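Local atomic coordinates of Red carotenoid protein (RCP) (Nostoc sp., PDB entry 5FCY), a protein that binds carotenoids, modelled here as beta-carotene, in an all-helical domain and is thought to act in photoprotection of cyanobacteria. Residues Glu25-Phe30 with Leu74-Ile79. Residues are numbered along the deposited sequence; the frame is centred on the assembly and turned at random.
Sequences EQLALF and LQRDLI. With BCR (beta-carotene), chain B.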
ATOM      1  N   GLU A  25      -5.877   0.953   9.337  1.00 40.30           N
ATOM      2  CA  GLU A  25      -6.997   1.380   8.506  1.00 40.50           C
ATOM      3  C   GLU A  25      -6.534   1.701   7.090  1.00 39.78           C
ATOM      4  O   GLU A  25      -7.222   1.380   6.114  1.00 39.25           O
ATOM      5  CB  GLU A  25      -7.676   2.596   9.137  1.00 41.49           C
ATOM      6  CG  GLU A  25      -9.000   2.980   8.502  1.00 42.92           C
ATOM      7  CD  GLU A  25     -10.098   1.979   8.798  1.00 45.13           C
ATOM      8  OE1 GLU A  25      -9.829   0.997   9.521  1.00 45.12           O
ATOM      9  OE2 GLU A  25     -11.231   2.175   8.312  1.00 46.58           O
ATOM     10  N   GLN A  26      -5.368   2.340   6.960  1.00 39.20           N
ATOM     11  CA  GLN A  26      -4.817   2.631   5.641  1.00 38.92           C
ATOM     12  C   GLN A  26      -4.559   1.347   4.866  1.00 39.02           C
ATOM     13  O   GLN A  26      -4.921   1.231   3.690  1.00 38.85           O
ATOM     14  CB  GLN A  26      -3.524   3.439   5.775  1.00 38.23           C
ATOM     15  CG  GLN A  26      -3.714   4.870   6.262  1.00 38.91           C
ATOM     16  CD  GLN A  26      -2.443   5.701   6.175  1.00 38.33           C
ATOM     17  OE1 GLN A  26      -1.801   5.769   5.128  1.00 37.28           O
ATOM     18  NE2 GLN A  26      -2.077   6.339   7.281  1.00 38.83           N
ATOM     19  N   LEU A  27      -3.919   0.372   5.513  1.00 39.53           N
ATOM     20  CA  LEU A  27      -3.623  -0.890   4.846  1.00 40.16           C
ATOM     21  C   LEU A  27      -4.902  -1.616   4.454  1.00 40.58           C
ATOM     22  O   LEU A  27      -4.957  -2.271   3.407  1.00 41.24           O
ATOM     23  CB  LEU A  27      -2.758  -1.763   5.755  1.00 40.76           C
ATOM     24  CG  LEU A  27      -1.290  -1.349   5.859  1.00 40.86           C
ATOM     25  CD1 LEU A  27      -0.654  -1.918   7.119  1.00 40.51           C
ATOM     26  CD2 LEU A  27      -0.527  -1.803   4.623  1.00 40.48           C
ATOM     27  N   ALA A  28      -5.944  -1.507   5.280  1.00 40.28           N
ATOM     28  CA  ALA A  28      -7.215  -2.148   4.956  1.00 41.40           C
ATOM     29  C   ALA A  28      -7.828  -1.531   3.707  1.00 41.40           C
ATOM     30  O   ALA A  28      -8.274  -2.245   2.802  1.00 42.12           O
ATOM     31  CB  ALA A  28      -8.178  -2.036   6.139  1.00 42.17           C
ATOM     32  N   LEU A  29      -7.856  -0.199   3.642  1.00 40.54           N
ATOM     33  CA  LEU A  29      -8.382   0.474   2.459  1.00 41.34           C
ATOM     34  C   LEU A  29      -7.618   0.054   1.209  1.00 41.23           C
ATOM     35  O   LEU A  29      -8.217  -0.255   0.173  1.00 42.49           O
ATOM     36  CB  LEU A  29      -8.311   1.988   2.652  1.00 40.07           C
ATOM     37  CG  LEU A  29      -8.829   2.843   1.497  1.00 39.81           C
ATOM     38  CD1 LEU A  29     -10.305   2.594   1.268  1.00 44.29           C
ATOM     39  CD2 LEU A  29      -8.570   4.309   1.781  1.00 40.17           C
ATOM     40  N   PHE A  30      -6.286   0.032   1.294  1.00 40.36           N
ATOM     41  CA  PHE A  30      -5.468  -0.358   0.149  1.00 41.23           C
ATOM     42  C   PHE A  30      -5.783  -1.785  -0.286  1.00 42.62           C
ATOM     43  O   PHE A  30      -5.788  -2.089  -1.483  1.00 43.20           O
ATOM     44  CB  PHE A  30      -3.984  -0.219   0.512  1.00 40.12           C
ATOM     45  CG  PHE A  30      -3.075   0.157  -0.640  1.00 39.45           C
ATOM     46  CD1 PHE A  30      -3.565   0.680  -1.825  1.00 39.65           C
ATOM     47  CD2 PHE A  30      -1.706  -0.012  -0.515  1.00 39.13           C
ATOM     48  CE1 PHE A  30      -2.707   1.027  -2.852  1.00 39.22           C
ATOM     49  CE2 PHE A  30      -0.849   0.327  -1.542  1.00 38.68           C
ATOM     50  CZ  PHE A  30      -1.350   0.844  -2.712  1.00 38.81           C
ATOM     51  N   LEU A  74       6.875  -4.138   8.597  1.00 45.93           N
ATOM     52  CA  LEU A  74       7.487  -3.376   7.514  1.00 44.61           C
ATOM     53  C   LEU A  74       6.464  -2.467   6.843  1.00 42.72           C
ATOM     54  O   LEU A  74       6.696  -1.263   6.686  1.00 41.83           O
ATOM     55  CB  LEU A  74       8.111  -4.318   6.486  1.00 44.57           C
ATOM     56  CG  LEU A  74       8.693  -3.617   5.255  1.00 43.27           C
ATOM     57  CD1 LEU A  74       9.948  -2.836   5.620  1.00 42.64           C
ATOM     58  CD2 LEU A  74       8.976  -4.615   4.156  1.00 44.57           C
ATOM     59  N   GLN A  75       5.330  -3.034   6.426  1.00 42.86           N
ATOM     60  CA  GLN A  75       4.316  -2.238   5.743  1.00 41.88           C
ATOM     61  C   GLN A  75       3.859  -1.075   6.613  1.00 41.21           C
ATOM     62  O   GLN A  75       3.700   0.049   6.127  1.00 40.44           O
ATOM     63  CB  GLN A  75       3.134  -3.124   5.352  1.00 41.13           C
ATOM     64  CG  GLN A  75       3.518  -4.292   4.465  1.00 41.52           C
ATOM     65  CD  GLN A  75       2.338  -5.180   4.126  1.00 42.72           C
ATOM     66  OE1 GLN A  75       1.395  -4.757   3.457  1.00 42.24           O
ATOM     67  NE2 GLN A  75       2.383  -6.423   4.595  1.00 44.58           N
ATOM     68  N   ARG A  76       3.647  -1.327   7.906  1.00 42.84           N
ATOM     69  CA  ARG A  76       3.378  -0.240   8.842  1.00 43.35           C
ATOM     70  C   ARG A  76       4.526   0.760   8.857  1.00 42.94           C
ATOM     71  O   ARG A  76       4.312   1.975   8.783  1.00 42.29           O
ATOM     72  CB  ARG A  76       3.152  -0.801  10.244  1.00 45.19           C
ATOM     73  CG  ARG A  76       1.988  -1.763  10.363  1.00 45.18           C
ATOM     74  CD  ARG A  76       2.005  -2.452  11.716  1.00 46.30           C
ATOM     75  NE  ARG A  76       0.679  -2.891  12.136  1.00 45.75           N
ATOM     76  CZ  ARG A  76       0.425  -3.486  13.296  1.00 45.03           C
ATOM     77  NH1 ARG A  76       1.407  -3.717  14.155  1.00 46.10           N
ATOM     78  NH2 ARG A  76      -0.811  -3.853  13.599  1.00 44.42           N
ATOM     79  N   ASP A  77       5.762   0.260   8.965  1.00 42.91           N
ATOM     80  CA  ASP A  77       6.925   1.137   9.014  1.00 43.16           C
ATOM     81  C   ASP A  77       7.069   1.960   7.739  1.00 42.31           C
ATOM     82  O   ASP A  77       7.595   3.077   7.781  1.00 42.01           O
ATOM     83  CB  ASP A  77       8.188   0.312   9.259  1.00 43.72           C
ATOM     84  CG  ASP A  77       8.289  -0.198  10.687  1.00 45.30           C
ATOM     85  OD1 ASP A  77       7.674   0.408  11.590  1.00 46.99           O
ATOM     86  OD2 ASP A  77       8.991  -1.206  10.909  1.00 45.85           O
ATOM     87  N   LEU A  78       6.615   1.433   6.599  1.00 41.40           N
ATOM     88  CA  LEU A  78       6.666   2.212   5.366  1.00 40.68           C
ATOM     89  C   LEU A  78       5.664   3.357   5.402  1.00 40.07           C
ATOM     90  O   LEU A  78       5.958   4.461   4.928  1.00 39.82           O
ATOM     91  CB  LEU A  78       6.405   1.313   4.156  1.00 40.28           C
ATOM     92  CG  LEU A  78       7.413   0.194   3.877  1.00 39.39           C
ATOM     93  CD1 LEU A  78       7.055  -0.517   2.584  1.00 38.75           C
ATOM     94  CD2 LEU A  78       8.840   0.716   3.826  1.00 39.07           C
ATOM     95  N   ILE A  79       4.477   3.118   5.962  1.00 40.56           N
ATOM     96  CA  ILE A  79       3.477   4.176   6.052  1.00 40.65           C
ATOM     97  C   ILE A  79       3.878   5.200   7.105  1.00 41.49           C
ATOM     98  O   ILE A  79       3.575   6.391   6.969  1.00 41.26           O
ATOM     99  CB  ILE A  79       2.089   3.570   6.337  1.00 40.53           C
ATOM    100  CG1 ILE A  79       1.644   2.706   5.149  1.00 39.43           C
ATOM    101  CG2 ILE A  79       1.062   4.673   6.623  1.00 39.45           C
ATOM    102  CD1 ILE A  79       0.287   2.046   5.312  1.00 38.58           C
TER
HETATM  103  C1  BCR B 201      -3.517  -6.755  10.077  1.00 47.63           C
HETATM  104  C2  BCR B 201      -4.642  -6.922  11.095  1.00 46.46           C
HETATM  105  C3  BCR B 201      -5.320  -5.615  11.492  1.00 46.42           C
HETATM  106  C4  BCR B 201      -5.360  -4.627  10.333  1.00 46.21           C
HETATM  107  C5  BCR B 201      -5.145  -5.349   9.026  1.00 47.04           C
HETATM  108  C6  BCR B 201      -3.999  -6.005   8.850  1.00 46.71           C
HETATM  109  C7  BCR B 201      -3.203  -6.047   7.579  1.00 46.24           C
HETATM  110  C8  BCR B 201      -3.498  -5.425   6.418  1.00 46.34           C
HETATM  111  C9  BCR B 201      -2.618  -5.541   5.216  1.00 45.73           C
HETATM  112  C10 BCR B 201      -2.997  -4.933   4.062  1.00 44.88           C
HETATM  113  C11 BCR B 201      -2.231  -4.953   2.802  1.00 45.38           C
HETATM  114  C33 BCR B 201      -6.247  -5.352   8.021  1.00 48.18           C
HETATM  115  C31 BCR B 201      -3.005  -8.153   9.734  1.00 48.20           C
HETATM  116  C32 BCR B 201      -2.416  -5.937  10.730  1.00 48.49           C
HETATM  117  C34 BCR B 201      -1.345  -6.336   5.340  1.00 45.94           C
HETATM  118  C12 BCR B 201      -2.689  -4.299   1.722  1.00 45.32           C
HETATM  119  C13 BCR B 201      -1.961  -4.273   0.426  1.00 45.46           C
HETATM  120  C14 BCR B 201      -2.503  -3.591  -0.618  1.00 44.90           C
HETATM  121  C15 BCR B 201      -1.896  -3.473  -1.952  1.00 44.04           C
HETATM  122  C16 BCR B 201      -2.497  -2.800  -2.945  1.00 44.19           C
HETATM  123  C17 BCR B 201      -1.843  -2.715  -4.260  1.00 44.43           C
HETATM  124  C18 BCR B 201      -2.362  -2.075  -5.327  1.00 44.65           C
HETATM  125  C19 BCR B 201      -1.560  -2.075  -6.580  1.00 44.35           C
HETATM  126  C20 BCR B 201      -1.904  -1.417  -7.695  1.00 44.61           C
HETATM  127  C21 BCR B 201      -1.035  -1.476  -8.879  1.00 44.99           C
HETATM  128  C22 BCR B 201      -1.336  -0.866 -10.042  1.00 44.69           C
HETATM  129  C23 BCR B 201      -0.385  -1.025 -11.180  1.00 45.32           C
HETATM  130  C24 BCR B 201      -0.632  -0.561 -12.412  1.00 46.00           C
HETATM  131  C25 BCR B 201       0.301  -0.727 -13.564  1.00 47.62           C
HETATM  132  C26 BCR B 201       1.444  -1.412 -13.501  1.00 47.67           C
HETATM  133  C27 BCR B 201       2.735  -0.695 -13.825  1.00 47.13           C
HETATM  134  C28 BCR B 201       2.440   0.459 -14.775  1.00 47.13           C
HETATM  135  C29 BCR B 201       1.272   0.128 -15.698  1.00 46.08           C
HETATM  136  C30 BCR B 201      -0.016  -0.115 -14.912  1.00 46.68           C
HETATM  137  C35 BCR B 201      -0.645  -4.996   0.348  1.00 45.98           C
HETATM  138  C36 BCR B 201      -3.701  -1.400  -5.210  1.00 45.66           C
HETATM  139  C37 BCR B 201      -2.621  -0.092 -10.129  1.00 44.79           C
HETATM  140  C38 BCR B 201       1.466  -2.893 -13.218  1.00 47.33           C
HETATM  141  C39 BCR B 201      -0.912  -1.088 -15.664  1.00 46.53           C
HETATM  142  C40 BCR B 201      -0.743   1.217 -14.766  1.00 45.95           C
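Leu-27 of helix 23-35 packs against Ile-79 of helix 68-79, with its CD1 near Arg-76 CG, and so illustrates how one branched side chain can join two helices to a ligand. Its CG lies 3.8 Å from Ile-79 CD1, while its CD2 sits 3.7 Å from Gln-75 OE1. On the next residue back, the side chains of Gln-26 and Ile-79 pass one another running in opposite senses, with Gln-26 OE1 3.4 Å from Ile-79 CG2. The Gln-26 amide is bonded elsewhere, OE1 to the hydroxyl of Tyr-149 and NE2 to the carbonyl oxygen of Leu-21, two bonds that should hold its rotation while CG2 packs against it. The segments run at 104° to each other with their axes 10.9 Å apart, so side chains rather than backbones meet.

Beta-carotene meets Leu-27 on the side turned from Ile-79, where Leu-27 CB is 3.6 Å from C10 of the polyene. Gln-75 has CD anti to CA (chi2 178°), an extended chain that carries its amide out to the polyene; OE1 lies 3.7 Å from the C34 methyl of beta-carotene. Arg-76 NH2, salt-bridged to Asp-24, lies 3.9 Å from C32 on the terminal ring. One turn after Leu-27, the Phe-30 ring lies with one face against the polyene, C16 of beta-carotene 3.5 Å above its centre; an alanine here would probably leave the polyene without its flat aromatic neighbour around C15 to C17 and open a gap beside Trp-18, Trp-102 and Tyr-149. A polyene lined by leucine and aromatic rings, with polar side chains such as Gln-75 and Arg-76 at its margin, is consistent with the carotenoid pocket of the all-helical N-terminal domain of the orange carotenoid protein family.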